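PDB 2WOL: clavulanic acid biosynthesis oligopeptide binding protein 2 from Streptomyces clavuligerus, which probably binds oligopeptides or related small solutes, as family 5 solute-binding proteins do, and belongs to the biosynthetic pathway of the beta-lactamase inhibitor clavulanic acid. Local coordinates for residues N64-A69 against A82-E87; Q310-P315 against L482-D487; L362-T367 against V517-V522. All blocks are in the same frame, centred on the assembly; numbering follows the deposited sequence. Where two conformers were deposited one is given.

Contact 1 of 3, residues N64-A69 against A82-E87; sequences NRTLMA and APDLAE
Arg-65 reaches across to Asp-84 and holds one carboxylate oxygen with two nitrogens: NE lies 2.9 Å from OD1, and NH2 lies 3.1 Å from the same atom, both coming from one face of the carboxylate. The bend at chi3 (66°) swings NE toward the acid, and the guanidinium and carboxylate planes end only 21° apart. Leu-85 CD2 covers a face of the guanidinium, 3.6 Å from Arg-65 NE. The other oxygen, Asp-84 OD2, takes the N-H of Thr-66 in a nearly straight bond (175°) from above the carboxylate plane. Packing is tight here: Leu-85 N bonds to Thr-66 O at 2.8 Å, and Leu-67 O accepts from both Asp-84 N and Ala-86 N. The more open side is the two-stranded antiparallel sheet 68-69/82-83, packed on Tyr-101 of strand 98-102. Its hydrogen-bonded pair, Ala-69 and Ala-82, stays close, but side-chain contact is slight: Pro-83 points away, and Met-68 lays CE over the peptide before it, 3.5 Å from Ala-82 C. Arg-65 NH2 also bonds to Thr-238 O, and Asp-84 OD2 to Arg-242 in a salt bridge, joining both segments to that loop. Between two arginines, the buried Asp-84 carboxylate is probably kept ionised.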
ATOM      1  N   ASN A  64      -2.690 -15.700   9.152  1.00  9.99           N
ATOM      2  CA  ASN A  64      -3.866 -15.299   9.911  1.00 10.13           C
ATOM      3  C   ASN A  64      -5.052 -14.986   9.035  1.00 10.30           C
ATOM      4  O   ASN A  64      -4.928 -14.290   8.026  1.00 11.55           O
ATOM      5  CB  ASN A  64      -3.547 -14.102  10.809  1.00 10.05           C
ATOM      6  CG  ASN A  64      -2.684 -14.481  11.995  1.00  9.76           C
ATOM      7  OD1 ASN A  64      -3.124 -15.208  12.891  1.00  9.70           O
ATOM      8  ND2 ASN A  64      -1.443 -14.005  12.002  1.00  9.52           N
ATOM      9  N   ARG A  65      -6.205 -15.510   9.427  1.00  9.76           N
ATOM     10  CA  ARG A  65      -7.451 -15.182   8.765  1.00  9.42           C
ATOM     11  C   ARG A  65      -8.037 -13.908   9.364  1.00  9.28           C
ATOM     12  O   ARG A  65      -7.641 -13.478  10.449  1.00  9.14           O
ATOM     13  CB  ARG A  65      -8.432 -16.345   8.881  1.00  9.42           C
ATOM     14  CG  ARG A  65      -7.934 -17.628   8.231  1.00 10.09           C
ATOM     15  CD  ARG A  65      -8.934 -18.754   8.399  1.00 10.92           C
ATOM     16  NE  ARG A  65     -10.175 -18.497   7.679  1.00 10.79           N
ATOM     17  CZ  ARG A  65     -11.174 -19.369   7.571  1.00 11.59           C
ATOM     18  NH1 ARG A  65     -11.084 -20.562   8.143  1.00 11.60           N
ATOM     19  NH2 ARG A  65     -12.266 -19.048   6.891  1.00 11.87           N
ATOM     20  N   THR A  66      -8.975 -13.307   8.640  1.00  9.04           N
ATOM     21  CA  THR A  66      -9.617 -12.064   9.048  1.00  9.16           C
ATOM     22  C   THR A  66     -11.110 -12.197   8.753  1.00  9.08           C
ATOM     23  O   THR A  66     -11.522 -13.162   8.106  1.00  9.37           O
ATOM     24  CB  THR A  66      -9.013 -10.857   8.291  1.00  9.22           C
ATOM     25  OG1 THR A  66      -8.870 -11.195   6.905  1.00  9.84           O
ATOM     26  CG2 THR A  66      -7.635 -10.501   8.842  1.00  9.26           C
ATOM     27  N   LEU A  67     -11.925 -11.259   9.227  1.00  8.69           N
ATOM     28  CA  LEU A  67     -13.367 -11.319   8.952  1.00  8.62           C
ATOM     29  C   LEU A  67     -13.622 -11.333   7.452  1.00  8.67           C
ATOM     30  O   LEU A  67     -14.402 -12.157   6.947  1.00  8.61           O
ATOM     31  CB  LEU A  67     -14.112 -10.158   9.615  1.00  8.58           C
ATOM     32  CG  LEU A  67     -14.284 -10.227  11.135  1.00  9.07           C
ATOM     33  CD1 LEU A  67     -14.800  -8.898  11.654  1.00 10.20           C
ATOM     34  CD2 LEU A  67     -15.220 -11.359  11.541  1.00  9.35           C
ATOM     35  N   MET A  68     -12.949 -10.416   6.760  1.00  8.84           N
ATOM     36  CA  MET A  68     -13.012 -10.285   5.309  1.00  8.82           C
ATOM     37  C   MET A  68     -11.602 -10.438   4.767  1.00  8.86           C
ATOM     38  O   MET A  68     -10.639 -10.160   5.471  1.00  8.87           O
ATOM     39  CB  MET A  68     -13.551  -8.906   4.922  1.00  8.97           C
ATOM     40  CG  MET A  68     -14.907  -8.568   5.529  1.00  9.65           C
ATOM     41  SD  MET A  68     -16.235  -9.593   4.856  1.00 10.71           S
ATOM     42  CE  MET A  68     -16.285  -9.017   3.157  1.00 10.74           C
ATOM     43  N   ALA A  69     -11.473 -10.884   3.523  1.00  9.13           N
ATOM     44  CA  ALA A  69     -10.157 -11.003   2.893  1.00  9.20           C
ATOM     45  C   ALA A  69     -10.261 -10.731   1.408  1.00  9.20           C
ATOM     46  O   ALA A  69     -11.307 -10.964   0.805  1.00  9.47           O
ATOM     47  CB  ALA A  69      -9.565 -12.388   3.134  1.00  9.37           C
ATOM     48  N   ALA A  82     -13.879 -10.144   0.409  1.00 10.68           N
ATOM     49  CA  ALA A  82     -14.817 -11.266   0.409  1.00 10.84           C
ATOM     50  C   ALA A  82     -14.884 -11.890   1.808  1.00 11.17           C
ATOM     51  O   ALA A  82     -13.946 -11.742   2.592  1.00 10.61           O
ATOM     52  CB  ALA A  82     -14.375 -12.305  -0.620  1.00 11.22           C
ATOM     53  N   PRO A  83     -15.997 -12.576   2.139  1.00 11.16           N
ATOM     54  CA  PRO A  83     -16.091 -13.204   3.458  1.00 11.21           C
ATOM     55  C   PRO A  83     -14.971 -14.208   3.686  1.00 11.18           C
ATOM     56  O   PRO A  83     -14.679 -15.021   2.806  1.00 11.77           O
ATOM     57  CB  PRO A  83     -17.440 -13.936   3.408  1.00 11.44           C
ATOM     58  CG  PRO A  83     -18.206 -13.276   2.343  1.00 11.78           C
ATOM     59  CD  PRO A  83     -17.210 -12.802   1.334  1.00 11.27           C
ATOM     60  N   ASP A  84     -14.342 -14.129   4.854  1.00 10.50           N
ATOM     61  CA  ASP A  84     -13.291 -15.061   5.237  1.00 10.55           C
ATOM     62  C   ASP A  84     -13.719 -15.768   6.523  1.00 10.74           C
ATOM     63  O   ASP A  84     -14.322 -16.841   6.464  1.00 10.64           O
ATOM     64  CB  ASP A  84     -11.948 -14.325   5.376  1.00 10.34           C
ATOM     65  CG  ASP A  84     -10.794 -15.243   5.756  1.00 10.61           C
ATOM     66  OD1 ASP A  84     -10.962 -16.483   5.785  1.00 10.27           O
ATOM     67  OD2 ASP A  84      -9.697 -14.709   6.027  1.00 10.15           O
ATOM     68  N   LEU A  85     -13.440 -15.168   7.679  1.00 10.63           N
ATOM     69  CA  LEU A  85     -13.949 -15.713   8.941  1.00 11.01           C
ATOM     70  C   LEU A  85     -15.438 -15.437   9.088  1.00 11.37           C
ATOM     71  O   LEU A  85     -16.152 -16.214   9.722  1.00 11.78           O
ATOM     72  CB  LEU A  85     -13.185 -15.158  10.146  1.00 10.78           C
ATOM     73  CG  LEU A  85     -11.735 -15.601  10.328  1.00 11.39           C
ATOM     74  CD1 LEU A  85     -11.073 -14.757  11.394  1.00 11.12           C
ATOM     75  CD2 LEU A  85     -11.636 -17.077  10.686  1.00 11.37           C
ATOM     76  N   ALA A  86     -15.898 -14.329   8.513  1.00 11.77           N
ATOM     77  CA  ALA A  86     -17.320 -13.997   8.494  1.00 12.51           C
ATOM     78  C   ALA A  86     -18.057 -14.852   7.471  1.00 13.30           C
ATOM     79  O   ALA A  86     -17.480 -15.263   6.462  1.00 13.63           O
ATOM     80  CB  ALA A  86     -17.526 -12.521   8.198  1.00 12.59           C
ATOM     81  N   GLU A  87     -19.332 -15.115   7.733  1.00 14.26           N
ATOM     82  CA  GLU A  87     -20.135 -15.911   6.801  1.00 14.94           C
ATOM     83  C   GLU A  87     -20.606 -15.088   5.603  1.00 14.89           C
ATOM     84  O   GLU A  87     -20.915 -15.645   4.546  1.00 15.74           O
ATOM     85  CB  GLU A  87     -21.344 -16.507   7.527  0.50 14.87           C
ATOM     86  CG  GLU A  87     -20.983 -17.400   8.710  0.50 15.23           C
ATOM     87  CD  GLU A  87     -22.182 -17.766   9.565  0.50 15.60           C
ATOM     88  OE1 GLU A  87     -22.941 -16.857   9.970  0.50 16.33           O
ATOM     89  OE2 GLU A  87     -22.356 -18.969   9.845  0.50 17.29           O
TER

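Contact 2 of 3, residues Q310-P315 against L482-D487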
ATOM      1  N   GLN A 310       4.299  22.962  -1.217  1.00  8.40           N
ATOM      2  CA  GLN A 310       3.857  23.312   0.133  1.00  8.35           C
ATOM      3  C   GLN A 310       3.492  24.791   0.254  1.00  8.67           C
ATOM      4  O   GLN A 310       4.385  25.632   0.295  1.00  8.67           O
ATOM      5  CB  GLN A 310       4.966  22.974   1.138  1.00  8.13           C
ATOM      6  CG  GLN A 310       5.130  21.489   1.470  1.00  8.19           C
ATOM      7  CD  GLN A 310       5.305  20.618   0.244  1.00  8.39           C
ATOM      8  OE1 GLN A 310       4.374  19.928  -0.164  1.00  9.67           O
ATOM      9  NE2 GLN A 310       6.486  20.668  -0.364  1.00  8.81           N
ATOM     10  N   PRO A 311       2.181  25.112   0.302  1.00  9.09           N
ATOM     11  CA  PRO A 311       1.763  26.511   0.472  1.00  9.43           C
ATOM     12  C   PRO A 311       2.334  27.221   1.706  1.00 10.12           C
ATOM     13  O   PRO A 311       2.420  28.452   1.713  1.00 10.72           O
ATOM     14  CB  PRO A 311       0.238  26.407   0.564  1.00  9.59           C
ATOM     15  CG  PRO A 311      -0.078  25.193  -0.246  1.00  9.39           C
ATOM     16  CD  PRO A 311       1.011  24.229   0.143  1.00  8.88           C
ATOM     17  N   HIS A 312       2.728  26.457   2.722  1.00 10.37           N
ATOM     18  CA  HIS A 312       3.352  27.027   3.921  1.00 10.29           C
ATOM     19  C   HIS A 312       4.798  27.492   3.703  1.00 10.57           C
ATOM     20  O   HIS A 312       5.410  28.097   4.596  1.00 10.88           O
ATOM     21  CB  HIS A 312       3.239  26.079   5.126  1.00 10.22           C
ATOM     22  CG  HIS A 312       3.468  24.632   4.804  1.00  9.96           C
ATOM     23  ND1 HIS A 312       2.525  23.851   4.167  1.00 10.02           N
ATOM     24  CD2 HIS A 312       4.517  23.817   5.069  1.00 10.19           C
ATOM     25  CE1 HIS A 312       2.991  22.620   4.042  1.00  9.97           C
ATOM     26  NE2 HIS A 312       4.197  22.573   4.579  1.00 10.57           N
ATOM     27  N   ILE A 313       5.332  27.222   2.514  1.00 10.39           N
ATOM     28  CA  ILE A 313       6.674  27.655   2.138  1.00 10.22           C
ATOM     29  C   ILE A 313       6.578  28.638   0.967  1.00 10.65           C
ATOM     30  O   ILE A 313       6.451  28.216  -0.179  1.00 10.28           O
ATOM     31  CB  ILE A 313       7.585  26.450   1.739  1.00 10.26           C
ATOM     32  CG1 ILE A 313       7.520  25.306   2.769  1.00 10.33           C
ATOM     33  CG2 ILE A 313       9.024  26.912   1.464  1.00 10.03           C
ATOM     34  CD1 ILE A 313       7.979  25.669   4.183  1.00  9.62           C
ATOM     35  N   PRO A 314       6.612  29.955   1.248  1.00 11.03           N
ATOM     36  CA  PRO A 314       6.615  30.929   0.153  1.00 11.09           C
ATOM     37  C   PRO A 314       7.752  30.659  -0.836  1.00 10.93           C
ATOM     38  O   PRO A 314       8.824  30.225  -0.423  1.00 11.15           O
ATOM     39  CB  PRO A 314       6.832  32.261   0.879  1.00 11.14           C
ATOM     40  CG  PRO A 314       6.244  32.036   2.231  1.00 11.74           C
ATOM     41  CD  PRO A 314       6.608  30.617   2.568  1.00 11.10           C
ATOM     42  N   PRO A 315       7.525  30.912  -2.139  1.00 10.63           N
ATOM     43  CA  PRO A 315       6.318  31.495  -2.729  1.00 10.29           C
ATOM     44  C   PRO A 315       5.262  30.476  -3.178  1.00 10.19           C
ATOM     45  O   PRO A 315       4.399  30.807  -3.994  1.00 10.08           O
ATOM     46  CB  PRO A 315       6.875  32.230  -3.948  1.00 10.57           C
ATOM     47  CG  PRO A 315       7.991  31.359  -4.398  1.00 10.75           C
ATOM     48  CD  PRO A 315       8.549  30.665  -3.168  1.00 10.46           C
ATOM     49  N   LEU A 482       1.308  16.275   2.348  1.00  9.26           N
ATOM     50  CA  LEU A 482       2.520  17.093   2.372  1.00  9.09           C
ATOM     51  C   LEU A 482       2.262  18.589   2.175  1.00  8.85           C
ATOM     52  O   LEU A 482       2.863  19.409   2.873  1.00  8.81           O
ATOM     53  CB  LEU A 482       3.575  16.558   1.390  1.00  9.25           C
ATOM     54  CG  LEU A 482       4.031  15.106   1.592  1.00  9.68           C
ATOM     55  CD1 LEU A 482       5.089  14.717   0.567  1.00 10.08           C
ATOM     56  CD2 LEU A 482       4.527  14.842   3.015  1.00 11.26           C
ATOM     57  N   PRO A 483       1.366  18.957   1.238  1.00  8.89           N
ATOM     58  CA  PRO A 483       0.995  20.370   1.134  1.00  9.17           C
ATOM     59  C   PRO A 483       0.186  20.880   2.326  1.00  9.46           C
ATOM     60  O   PRO A 483      -0.056  22.085   2.430  1.00  9.63           O
ATOM     61  CB  PRO A 483       0.114  20.410  -0.122  1.00  9.02           C
ATOM     62  CG  PRO A 483       0.446  19.154  -0.872  1.00  9.06           C
ATOM     63  CD  PRO A 483       0.698  18.149   0.200  1.00  8.91           C
ATOM     64  N   GLU A 484      -0.243  19.970   3.200  1.00  9.88           N
ATOM     65  CA  GLU A 484      -1.157  20.301   4.303  1.00 10.60           C
ATOM     66  C   GLU A 484      -2.409  21.013   3.780  1.00 10.90           C
ATOM     67  O   GLU A 484      -2.852  22.028   4.327  1.00 11.17           O
ATOM     68  CB  GLU A 484      -0.441  21.109   5.397  1.00 10.69           C
ATOM     69  CG  GLU A 484       0.722  20.348   6.027  1.00 11.34           C
ATOM     70  CD  GLU A 484       1.577  21.184   6.963  1.00 11.35           C
ATOM     71  OE1 GLU A 484       1.047  22.128   7.593  1.00 12.59           O
ATOM     72  OE2 GLU A 484       2.786  20.879   7.075  1.00 11.39           O
ATOM     73  N   LEU A 485      -2.953  20.475   2.692  1.00 10.91           N
ATOM     74  CA  LEU A 485      -4.195  20.972   2.129  1.00 11.36           C
ATOM     75  C   LEU A 485      -5.310  20.759   3.137  1.00 11.80           C
ATOM     76  O   LEU A 485      -5.487  19.657   3.656  1.00 11.70           O
ATOM     77  CB  LEU A 485      -4.521  20.260   0.812  1.00 11.18           C
ATOM     78  CG  LEU A 485      -5.658  20.866  -0.020  1.00 11.28           C
ATOM     79  CD1 LEU A 485      -5.248  22.212  -0.596  1.00 11.94           C
ATOM     80  CD2 LEU A 485      -6.090  19.920  -1.134  1.00 11.35           C
ATOM     81  N   ASP A 486      -6.043  21.831   3.419  1.00 12.72           N
ATOM     82  CA  ASP A 486      -7.182  21.775   4.322  1.00 13.68           C
ATOM     83  C   ASP A 486      -8.317  22.607   3.733  1.00 13.89           C
ATOM     84  O   ASP A 486      -8.706  23.644   4.280  1.00 14.36           O
ATOM     85  CB  ASP A 486      -6.776  22.269   5.715  1.00 13.88           C
ATOM     86  CG  ASP A 486      -7.803  21.942   6.786  1.00 14.79           C
ATOM     87  OD1 ASP A 486      -8.761  21.180   6.517  1.00 15.03           O
ATOM     88  OD2 ASP A 486      -7.642  22.457   7.915  1.00 16.80           O
ATOM     89  N   ASP A 487      -8.821  22.135   2.597  1.00 14.16           N
ATOM     90  CA  ASP A 487      -9.917  22.766   1.881  1.00 14.51           C
ATOM     91  C   ASP A 487     -11.229  22.171   2.393  1.00 14.74           C
ATOM     92  O   ASP A 487     -11.480  20.974   2.205  1.00 14.51           O
ATOM     93  CB  ASP A 487      -9.743  22.515   0.375  1.00 14.60           C
ATOM     94  CG  ASP A 487     -10.830  23.161  -0.478  1.00 15.41           C
ATOM     95  OD1 ASP A 487     -11.851  23.640   0.060  1.00 16.73           O
ATOM     96  OD2 ASP A 487     -10.660  23.175  -1.714  1.00 15.33           O
TER
HETATM   97  O   HOH W   1       4.342  19.602   5.154  1.00 10.17           O
HETATM   98  O   HOH W   2      -0.080  24.948   4.080  1.00 18.48           O
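His-312 slides its imidazole between Gln-310 CB, over one ring face, and the Glu-484 carboxylate, over the other. This is where the turn after strand 303-309 meets the loop leading into helix 488-499. The turn is type I, from Gln-310 to Ile-313, and is closed by the bond from Ile-313 N to Gln-310 O. From CB, which points toward 482-487, chi1 of 41° sets His-312 CG between the backbone N and the carbonyl carbon, and the ring extends from there. On one flank His-312 ND1 bonds to water 2 at 2.8 Å, which in turn makes a weak bond to Pro-483 O. At the leading edge, His-312 CE1 lies 3.4 Å from Leu-482 O. Near the ring plane too is Pro-483 O, 3.5 Å from His-312 CE1. On the other flank His-312 NE2 meets water 1 at 3.0 Å, and that water donates to both Leu-482 O and Glu-484 OE2. The carboxylate is stacked over the rim, 26° from parallel with the ring. Although Glu-484 OE2 is 3.3 Å from His-312 NE2, the angle is too poor for a hydrogen bond, and OE2 has its salt bridge with Arg-442 of helix 438-444. Beside the ring, Pro-311 CD packs 3.9 Å from Pro-483 CB. Gln-310 CG lies 3.4 Å from Leu-482 O, while its NE2 bonds to Leu-446 O and Ala-308 O. No direct hydrogen bond joins 310-315 to 482-487: water carries the polar link. Glu-484 might favour a protonated imidazole, an effect its pairing with Arg-442 would weaken.

Contact 3 of 3, residues L362-T367 against V517-V522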
ATOM      1  N   LEU A 362      -7.933  13.617 -16.820  1.00 11.51           N
ATOM      2  CA  LEU A 362      -7.790  14.898 -16.152  1.00 10.95           C
ATOM      3  C   LEU A 362      -6.376  15.403 -16.393  1.00 10.66           C
ATOM      4  O   LEU A 362      -5.407  14.791 -15.947  1.00 10.81           O
ATOM      5  CB  LEU A 362      -8.082  14.753 -14.651  1.00 11.05           C
ATOM      6  CG  LEU A 362      -7.995  15.998 -13.762  1.00 10.52           C
ATOM      7  CD1 LEU A 362      -9.049  17.043 -14.124  1.00 10.77           C
ATOM      8  CD2 LEU A 362      -8.115  15.598 -12.304  1.00 10.42           C
ATOM      9  N   ASP A 363      -6.269  16.505 -17.134  1.00 10.24           N
ATOM     10  CA  ASP A 363      -4.975  17.100 -17.451  1.00  9.78           C
ATOM     11  C   ASP A 363      -5.122  18.616 -17.485  1.00  9.53           C
ATOM     12  O   ASP A 363      -5.241  19.221 -18.549  1.00  9.88           O
ATOM     13  CB  ASP A 363      -4.444  16.554 -18.786  1.00  9.76           C
ATOM     14  CG  ASP A 363      -3.025  17.011 -19.095  1.00 10.03           C
ATOM     15  OD1 ASP A 363      -2.317  17.489 -18.181  1.00  9.89           O
ATOM     16  OD2 ASP A 363      -2.616  16.885 -20.270  1.00 11.03           O
ATOM     17  N   LEU A 364      -5.126  19.221 -16.301  1.00  9.32           N
ATOM     18  CA  LEU A 364      -5.356  20.656 -16.183  1.00  9.03           C
ATOM     19  C   LEU A 364      -4.188  21.493 -16.681  1.00  8.78           C
ATOM     20  O   LEU A 364      -4.391  22.628 -17.121  1.00  9.03           O
ATOM     21  CB  LEU A 364      -5.715  21.045 -14.741  1.00  9.06           C
ATOM     22  CG  LEU A 364      -7.006  20.454 -14.160  1.00  9.88           C
ATOM     23  CD1 LEU A 364      -7.308  21.083 -12.804  1.00 10.49           C
ATOM     24  CD2 LEU A 364      -8.203  20.637 -15.101  1.00 10.54           C
ATOM     25  N   TYR A 365      -2.979  20.933 -16.614  1.00  8.56           N
ATOM     26  CA  TYR A 365      -1.764  21.655 -16.994  1.00  8.32           C
ATOM     27  C   TYR A 365      -0.949  20.894 -18.043  1.00  8.58           C
ATOM     28  O   TYR A 365       0.118  20.362 -17.736  1.00  8.48           O
ATOM     29  CB  TYR A 365      -0.925  21.976 -15.746  1.00  8.09           C
ATOM     30  CG  TYR A 365      -1.785  22.448 -14.599  1.00  7.73           C
ATOM     31  CD1 TYR A 365      -1.963  21.658 -13.461  1.00  8.23           C
ATOM     32  CD2 TYR A 365      -2.462  23.664 -14.676  1.00  8.15           C
ATOM     33  CE1 TYR A 365      -2.775  22.086 -12.409  1.00  7.12           C
ATOM     34  CE2 TYR A 365      -3.278  24.092 -13.644  1.00  7.41           C
ATOM     35  CZ  TYR A 365      -3.432  23.303 -12.513  1.00  7.18           C
ATOM     36  OH  TYR A 365      -4.244  23.757 -11.496  1.00  7.30           O
ATOM     37  N   PRO A 366      -1.444  20.849 -19.294  1.00  8.97           N
ATOM     38  CA  PRO A 366      -0.733  20.070 -20.312  1.00  9.11           C
ATOM     39  C   PRO A 366       0.672  20.604 -20.568  1.00  9.26           C
ATOM     40  O   PRO A 366       0.908  21.814 -20.484  1.00  9.32           O
ATOM     41  CB  PRO A 366      -1.587  20.255 -21.568  1.00  9.43           C
ATOM     42  CG  PRO A 366      -2.909  20.708 -21.094  1.00  9.79           C
ATOM     43  CD  PRO A 366      -2.655  21.484 -19.839  1.00  9.26           C
ATOM     44  N   THR A 367       1.587  19.696 -20.893  1.00  9.46           N
ATOM     45  CA  THR A 367       2.996  20.041 -21.059  1.00  9.95           C
ATOM     46  C   THR A 367       3.445  20.088 -22.527  1.00 10.45           C
ATOM     47  O   THR A 367       4.604  19.806 -22.839  1.00 10.59           O
ATOM     48  CB  THR A 367       3.900  19.082 -20.260  1.00  9.79           C
ATOM     49  OG1 THR A 367       3.637  17.732 -20.658  1.00 10.61           O
ATOM     50  CG2 THR A 367       3.649  19.224 -18.759  1.00 10.18           C
ATOM     51  N   VAL A 517      -8.467  19.038  -6.260  1.00  8.13           N
ATOM     52  CA  VAL A 517      -7.075  18.903  -5.832  1.00  8.32           C
ATOM     53  C   VAL A 517      -6.117  19.377  -6.927  1.00  7.77           C
ATOM     54  O   VAL A 517      -5.166  20.100  -6.649  1.00  8.24           O
ATOM     55  CB  VAL A 517      -6.731  17.457  -5.398  1.00  8.23           C
ATOM     56  CG1 VAL A 517      -5.232  17.301  -5.149  1.00  9.23           C
ATOM     57  CG2 VAL A 517      -7.512  17.084  -4.151  1.00  8.54           C
ATOM     58  N   MET A 518      -6.385  18.986  -8.173  1.00  8.00           N
ATOM     59  CA  MET A 518      -5.549  19.422  -9.282  1.00  7.77           C
ATOM     60  C   MET A 518      -5.688  20.922  -9.556  1.00  8.01           C
ATOM     61  O   MET A 518      -4.718  21.565  -9.943  1.00  7.54           O
ATOM     62  CB  MET A 518      -5.792  18.569 -10.532  1.00  7.79           C
ATOM     63  CG  MET A 518      -5.238  17.135 -10.413  1.00  7.93           C
ATOM     64  SD  MET A 518      -3.528  17.008  -9.816  1.00  8.21           S
ATOM     65  CE  MET A 518      -2.634  17.847 -11.126  1.00  9.46           C
ATOM     66  N   GLU A 519      -6.882  21.477  -9.328  1.00  8.40           N
ATOM     67  CA  GLU A 519      -7.065  22.934  -9.406  1.00  8.98           C
ATOM     68  C   GLU A 519      -6.145  23.666  -8.419  1.00  8.51           C
ATOM     69  O   GLU A 519      -5.584  24.715  -8.744  1.00  9.03           O
ATOM     70  CB  GLU A 519      -8.528  23.322  -9.167  1.00  8.82           C
ATOM     71  CG  GLU A 519      -9.458  22.960 -10.317  1.00  9.43           C
ATOM     72  CD  GLU A 519     -10.935  23.095  -9.967  1.00 10.81           C
ATOM     73  OE1 GLU A 519     -11.255  23.484  -8.822  1.00 13.70           O
ATOM     74  OE2 GLU A 519     -11.775  22.803 -10.846  1.00 13.17           O
ATOM     75  N   HIS A 520      -5.983  23.102  -7.222  1.00  8.18           N
ATOM     76  CA  HIS A 520      -5.057  23.650  -6.222  1.00  8.27           C
ATOM     77  C   HIS A 520      -3.597  23.588  -6.674  1.00  7.93           C
ATOM     78  O   HIS A 520      -2.772  24.382  -6.219  1.00  8.25           O
ATOM     79  CB  HIS A 520      -5.192  22.918  -4.887  1.00  8.46           C
ATOM     80  CG  HIS A 520      -6.371  23.353  -4.073  1.00  9.80           C
ATOM     81  ND1 HIS A 520      -6.418  24.567  -3.422  1.00 12.34           N
ATOM     82  CD2 HIS A 520      -7.537  22.727  -3.789  1.00 10.39           C
ATOM     83  CE1 HIS A 520      -7.567  24.674  -2.778  1.00 12.17           C
ATOM     84  NE2 HIS A 520      -8.264  23.571  -2.985  1.00 11.68           N
ATOM     85  N   ALA A 521      -3.289  22.623  -7.547  1.00  7.73           N
ATOM     86  CA  ALA A 521      -1.949  22.450  -8.132  1.00  7.27           C
ATOM     87  C   ALA A 521      -0.846  22.110  -7.110  1.00  7.23           C
ATOM     88  O   ALA A 521       0.344  22.282  -7.383  1.00  7.03           O
ATOM     89  CB  ALA A 521      -1.562  23.668  -8.998  1.00  7.51           C
ATOM     90  N   VAL A 522      -1.253  21.608  -5.947  1.00  6.69           N
ATOM     91  CA  VAL A 522      -0.301  21.246  -4.890  1.00  6.80           C
ATOM     92  C   VAL A 522       0.406  19.909  -5.134  1.00  6.95           C
ATOM     93  O   VAL A 522       1.464  19.659  -4.562  1.00  7.20           O
ATOM     94  CB  VAL A 522      -0.945  21.261  -3.481  1.00  6.63           C
ATOM     95  CG1 VAL A 522      -1.268  22.693  -3.052  1.00  6.23           C
ATOM     96  CG2 VAL A 522      -2.195  20.389  -3.434  1.00  7.24           C
TER
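Helix 503-520 ends here, Ala-521 leaving it with positive phi (64°), and the 362-367 loop runs past that end with its nearest CA pair, Leu-364 and Met-518, 7.0 Å apart. Tyr-365 makes the polar contact. Its OH donates to Met-518 O at 2.7 Å, with the acceptor at the ring edge, near the ring plane, and the hydroxyl tilted 20° from the carbonyl plane. Ala-521 CB approaches the ring obliquely, 4.0 Å from Tyr-365 CE1. Leu-364 CB sits over the centre of one face of the same ring, 3.8 Å above it. Farther out, Leu-364 CD1 rests on the helix backbone, 3.5 Å from Glu-519 N, and also touches Met-518 CB and Glu-519 CG. Leu-362 brings CD2 to 3.8 Å from Met-518 CG. The Met-518 chain, bent at chi2 and chi3, curls CE round to 4.4 Å from Tyr-365 CE1, where the contact is looser. Beyond the pair, Arg-323 of helix 319-327 bonds to both Tyr-365 OH and Glu-519 O, and Tyr-327 meets the tyrosine ring edge-to-face. The loop between strand 346-347 and helix 375-384 is thus held to the C-terminal end of helix 503-520. A carbonyl there gains a phenol donor, and Arg-323, by bonding to the same hydroxyl, would be expected to polarise it and strengthen its grip on Met-518 O.

In the fold
Contacts 2 and 3 are neighbours, with centres about 16 Å apart on the same side of the chain's centre, and their segments alternate along the sequence. They touch directly: Asp-487 OD2 lies 2.7 Å from His-520 NE2, a probable hydrogen bond, and Val-522 CB packs 3.6 Å from Pro-483 CB. Helix 319-327 borders both, with Arg-322 near Pro-311 and Val-522, and Arg-323 at Tyr-365. Contact 1 stands apart on the opposite side of the chain's centre, its centre about 40 Å from each of the others and its nearest atoms about 29 Å from contact 2 and 28 Å from contact 3. None of the three includes a ligand or can be assigned to the peptide site.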